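Local coordinates for protein chaperone SycD (Chlamydia pneumoniae, PDB 4NRH) that binds the gatekeeper CopN as a type III secretion chaperone of the LcrH/SycD family, in a complex that probably directs translocator secretion, at residues V122-A134 and M153-L167. Residues are numbered along the deposited sequence; the frame is centred on the assembly and turned at random.
Sequences VLRDKDPYPHYYA and MAWVRAQHKPLYNEL
Arg157 grips Asp125 side-on with two nitrogens: NE donates to the backbone O of Asp125 at 2.8 Å, and NH2 donates a straighter hydrogen bond, part of a salt bridge, to OD1 of Asp125 at 3.0 Å, on the syn side of the carboxylate. The Arg157 chain, extended from CG to NE (chi3 178°), carries the guanidinium there; NH1 bonds back to Met153 O, so all three nitrogens are engaged and the group's rotation is fixed. His131 NE2 lies over one guanidinium face, while Met153 CB covers a face of the imidazole. Deeper in, Pro128 sits between the end of helix 147-158 and Tyr164, the N-cap residue of helix 165-174. Its CB packs 3.3 Å from Ala154 O, and its CD makes a CH-pi contact over the centre of the Tyr164 ring; Leu163 backs the opposite face. Leu167 splits its methyls between two tyrosines, CD1 centred over Tyr129 and CD2 nearer the rim of Tyr132. OD1 of Asp127 accepts from Tyr129 N in a capping bond. The axes of 129-134 and 153-158 run nearly antiparallel, 152° apart, an arrangement consistent with the tetratricopeptide-repeat family; His131 also touches helix 110-123, and Tyr132 helix 165-174.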
# COMPACT_ATOMS: atom_id res chain seq x y z
N VAL D 122 17.82 -21.38 12.92
CA VAL D 122 18.39 -20.23 13.62
C VAL D 122 17.57 -19.88 14.86
O VAL D 122 18.13 -19.64 15.93
CB VAL D 122 18.46 -19.00 12.69
CG1 VAL D 122 18.90 -17.77 13.47
CG2 VAL D 122 19.39 -19.26 11.53
N LEU D 123 16.25 -19.87 14.71
CA LEU D 123 15.35 -19.51 15.80
C LEU D 123 15.24 -20.62 16.84
O LEU D 123 14.85 -20.38 17.98
CB LEU D 123 13.97 -19.17 15.25
CG LEU D 123 13.89 -17.99 14.28
CD1 LEU D 123 12.48 -17.85 13.72
CD2 LEU D 123 14.33 -16.70 14.95
N ARG D 124 15.58 -21.84 16.44
CA ARG D 124 15.37 -23.02 17.27
C ARG D 124 16.56 -23.97 17.15
O ARG D 124 16.46 -25.04 16.55
CB ARG D 124 14.07 -23.73 16.85
CG ARG D 124 13.44 -24.60 17.91
CD ARG D 124 12.46 -25.57 17.28
NE ARG D 124 11.21 -24.93 16.89
CZ ARG D 124 10.26 -25.52 16.16
NH1 ARG D 124 10.43 -26.77 15.74
NH2 ARG D 124 9.16 -24.86 15.84
N ASP D 125 17.69 -23.55 17.72
CA ASP D 125 18.97 -24.23 17.53
C ASP D 125 19.00 -25.70 17.95
O ASP D 125 19.69 -26.51 17.33
CB ASP D 125 20.07 -23.47 18.28
CG ASP D 125 21.46 -23.87 17.84
OD1 ASP D 125 21.60 -24.38 16.71
OD2 ASP D 125 22.41 -23.67 18.62
N LYS D 126 18.27 -26.04 19.00
CA LYS D 126 18.34 -27.39 19.56
C LYS D 126 17.61 -28.44 18.71
O LYS D 126 17.88 -29.63 18.83
CB LYS D 126 17.77 -27.41 20.98
CG LYS D 126 18.59 -26.60 21.98
CD LYS D 126 17.94 -26.60 23.35
CE LYS D 126 18.75 -25.79 24.35
NZ LYS D 126 18.06 -25.67 25.67
N ASP D 127 16.69 -27.99 17.87
CA ASP D 127 15.87 -28.90 17.06
C ASP D 127 16.64 -29.43 15.85
O ASP D 127 17.10 -28.66 15.01
CB ASP D 127 14.60 -28.18 16.60
CG ASP D 127 13.51 -29.13 16.16
OD1 ASP D 127 13.78 -30.34 16.01
OD2 ASP D 127 12.37 -28.67 15.95
N PRO D 128 16.78 -30.77 15.76
CA PRO D 128 17.43 -31.41 14.62
C PRO D 128 16.55 -31.46 13.37
O PRO D 128 17.08 -31.51 12.25
CB PRO D 128 17.72 -32.82 15.13
CG PRO D 128 16.67 -33.06 16.15
CD PRO D 128 16.45 -31.74 16.82
N TYR D 129 15.24 -31.46 13.55
CA TYR D 129 14.29 -31.65 12.45
C TYR D 129 14.32 -30.60 11.33
O TYR D 129 14.16 -30.96 10.16
CB TYR D 129 12.87 -31.75 13.01
CG TYR D 129 12.54 -33.14 13.52
CD1 TYR D 129 12.20 -34.16 12.64
CD2 TYR D 129 12.59 -33.43 14.88
CE1 TYR D 129 11.91 -35.43 13.10
CE2 TYR D 129 12.30 -34.70 15.35
CZ TYR D 129 11.96 -35.69 14.45
OH TYR D 129 11.67 -36.96 14.91
N PRO D 130 14.50 -29.30 11.66
CA PRO D 130 14.63 -28.35 10.54
C PRO D 130 15.80 -28.69 9.62
O PRO D 130 15.71 -28.51 8.41
CB PRO D 130 14.85 -27.01 11.24
CG PRO D 130 14.20 -27.17 12.56
CD PRO D 130 14.42 -28.60 12.95
N HIS D 131 16.89 -29.17 10.21
CA HIS D 131 18.07 -29.58 9.45
C HIS D 131 17.80 -30.85 8.63
O HIS D 131 18.27 -30.96 7.50
CB HIS D 131 19.26 -29.80 10.38
CG HIS D 131 19.66 -28.58 11.15
ND1 HIS D 131 20.37 -27.55 10.59
CD2 HIS D 131 19.43 -28.23 12.44
CE1 HIS D 131 20.57 -26.61 11.50
NE2 HIS D 131 20.01 -26.99 12.62
N TYR D 132 17.06 -31.78 9.21
CA TYR D 132 16.73 -33.03 8.52
C TYR D 132 15.89 -32.79 7.28
O TYR D 132 16.12 -33.40 6.23
CB TYR D 132 16.00 -33.99 9.46
CG TYR D 132 15.48 -35.23 8.77
CD1 TYR D 132 16.35 -36.23 8.36
CD2 TYR D 132 14.12 -35.40 8.53
CE1 TYR D 132 15.88 -37.37 7.72
CE2 TYR D 132 13.64 -36.54 7.90
CZ TYR D 132 14.53 -37.52 7.49
OH TYR D 132 14.06 -38.65 6.86
N TYR D 133 14.90 -31.91 7.39
CA TYR D 133 14.04 -31.58 6.26
C TYR D 133 14.79 -30.75 5.23
O TYR D 133 14.44 -30.74 4.05
CB TYR D 133 12.78 -30.86 6.73
CG TYR D 133 11.78 -31.79 7.37
CD1 TYR D 133 11.12 -32.75 6.62
CD2 TYR D 133 11.51 -31.72 8.73
CE1 TYR D 133 10.20 -33.61 7.19
CE2 TYR D 133 10.60 -32.58 9.32
CZ TYR D 133 9.95 -33.52 8.55
OH TYR D 133 9.04 -34.38 9.13
N ALA D 134 15.82 -30.03 5.68
CA ALA D 134 16.73 -29.35 4.77
C ALA D 134 17.53 -30.38 3.97
O ALA D 134 17.75 -30.22 2.78
CB ALA D 134 17.66 -28.42 5.53
N MET D 153 24.35 -31.81 10.89
CA MET D 153 23.83 -30.83 11.84
C MET D 153 22.63 -31.39 12.59
O MET D 153 22.47 -31.15 13.79
CB MET D 153 23.46 -29.52 11.14
CG MET D 153 24.57 -28.48 11.15
SD MET D 153 24.24 -27.11 10.02
CE MET D 153 25.82 -26.26 10.06
N ALA D 154 21.78 -32.12 11.87
CA ALA D 154 20.66 -32.81 12.49
C ALA D 154 21.18 -33.89 13.43
O ALA D 154 20.69 -34.04 14.55
CB ALA D 154 19.75 -33.40 11.44
N TRP D 155 22.17 -34.63 12.96
CA TRP D 155 22.78 -35.72 13.72
C TRP D 155 23.31 -35.28 15.08
O TRP D 155 23.07 -35.93 16.09
CB TRP D 155 23.90 -36.37 12.91
CG TRP D 155 24.71 -37.36 13.68
CD1 TRP D 155 26.01 -37.23 14.07
CD2 TRP D 155 24.27 -38.64 14.16
NE1 TRP D 155 26.41 -38.35 14.76
CE2 TRP D 155 25.36 -39.23 14.83
CE3 TRP D 155 23.06 -39.34 14.08
CZ2 TRP D 155 25.28 -40.49 15.42
CZ3 TRP D 155 22.98 -40.59 14.67
CH2 TRP D 155 24.08 -41.15 15.33
N VAL D 156 24.06 -34.18 15.08
CA VAL D 156 24.64 -33.64 16.31
C VAL D 156 23.56 -33.32 17.33
O VAL D 156 23.69 -33.63 18.52
CB VAL D 156 25.47 -32.36 16.02
CG1 VAL D 156 25.80 -31.63 17.31
CG2 VAL D 156 26.74 -32.72 15.27
N ARG D 157 22.47 -32.71 16.86
CA ARG D 157 21.37 -32.31 17.72
C ARG D 157 20.45 -33.48 18.09
O ARG D 157 19.73 -33.42 19.08
CB ARG D 157 20.56 -31.20 17.04
CG ARG D 157 21.29 -29.87 16.95
CD ARG D 157 20.84 -29.07 15.75
NE ARG D 157 21.51 -27.77 15.67
CZ ARG D 157 22.72 -27.59 15.18
NH1 ARG D 157 23.42 -28.61 14.71
NH2 ARG D 157 23.25 -26.37 15.15
N ALA D 158 20.49 -34.54 17.28
CA ALA D 158 19.59 -35.67 17.48
C ALA D 158 20.11 -36.68 18.50
O ALA D 158 19.35 -37.17 19.34
CB ALA D 158 19.32 -36.37 16.15
N GLN D 159 21.40 -36.99 18.42
CA GLN D 159 21.99 -38.00 19.29
C GLN D 159 22.00 -37.58 20.76
O GLN D 159 21.81 -36.40 21.07
CB GLN D 159 23.41 -38.34 18.84
CG GLN D 159 24.38 -37.17 18.91
CD GLN D 159 25.76 -37.53 18.40
OE1 GLN D 159 26.01 -38.66 17.99
NE2 GLN D 159 26.67 -36.56 18.42
N HIS D 160 22.19 -38.56 21.64
CA HIS D 160 22.33 -38.37 23.09
C HIS D 160 21.03 -37.97 23.79
O HIS D 160 20.89 -38.18 24.99
CB HIS D 160 23.42 -37.34 23.39
CG HIS D 160 24.72 -37.62 22.70
ND1 HIS D 160 25.51 -36.61 22.18
CD2 HIS D 160 25.35 -38.78 22.42
CE1 HIS D 160 26.58 -37.15 21.63
NE2 HIS D 160 26.51 -38.46 21.76
N LYS D 161 20.08 -37.40 23.05
CA LYS D 161 18.81 -36.99 23.64
C LYS D 161 17.69 -37.96 23.27
O LYS D 161 17.50 -38.29 22.10
CB LYS D 161 18.45 -35.57 23.20
CG LYS D 161 19.36 -34.49 23.76
CD LYS D 161 18.68 -33.13 23.76
CE LYS D 161 19.67 -32.01 24.02
NZ LYS D 161 19.12 -30.68 23.67
N PRO D 162 16.94 -38.41 24.29
CA PRO D 162 15.83 -39.36 24.10
C PRO D 162 14.67 -38.75 23.33
O PRO D 162 13.87 -39.47 22.72
CB PRO D 162 15.41 -39.69 25.54
CG PRO D 162 15.83 -38.50 26.33
CD PRO D 162 17.11 -38.04 25.70
N LEU D 163 14.57 -37.42 23.35
CA LEU D 163 13.50 -36.71 22.66
C LEU D 163 13.60 -36.88 21.14
O LEU D 163 12.59 -36.86 20.44
CB LEU D 163 13.53 -35.22 23.03
CG LEU D 163 12.52 -34.30 22.36
CD1 LEU D 163 11.10 -34.74 22.68
CD2 LEU D 163 12.74 -32.85 22.79
N TYR D 164 14.82 -37.04 20.64
CA TYR D 164 15.06 -37.09 19.20
C TYR D 164 15.57 -38.45 18.74
O TYR D 164 16.29 -38.54 17.75
CB TYR D 164 16.05 -36.01 18.79
CG TYR D 164 15.76 -34.64 19.35
CD1 TYR D 164 14.59 -33.96 19.02
CD2 TYR D 164 16.66 -34.01 20.20
CE1 TYR D 164 14.32 -32.71 19.53
CE2 TYR D 164 16.40 -32.75 20.71
CZ TYR D 164 15.23 -32.11 20.37
OH TYR D 164 14.97 -30.86 20.89
N ASN D 165 15.21 -39.51 19.46
CA ASN D 165 15.73 -40.84 19.16
C ASN D 165 15.21 -41.41 17.85
O ASN D 165 15.96 -42.03 17.10
CB ASN D 165 15.41 -41.81 20.30
CG ASN D 165 16.06 -43.16 20.11
OD1 ASN D 165 17.24 -43.35 20.42
ND2 ASN D 165 15.30 -44.12 19.60
N GLU D 166 13.92 -41.21 17.59
CA GLU D 166 13.30 -41.66 16.34
C GLU D 166 14.07 -41.13 15.13
O GLU D 166 14.23 -41.83 14.13
CB GLU D 166 11.84 -41.22 16.26
CG GLU D 166 10.88 -42.12 17.03
CD GLU D 166 9.44 -41.70 16.88
OE1 GLU D 166 9.19 -40.51 16.58
OE2 GLU D 166 8.54 -42.55 17.08
N LEU D 167 14.54 -39.89 15.23
CA LEU D 167 15.33 -39.28 14.17
C LEU D 167 16.74 -39.86 14.14
O LEU D 167 17.31 -40.09 13.07
CB LEU D 167 15.39 -37.76 14.35
CG LEU D 167 15.22 -36.88 13.11
CD1 LEU D 167 15.53 -35.42 13.44
CD2 LEU D 167 16.09 -37.35 11.94
O HOH W 1 20.00 -30.86 20.48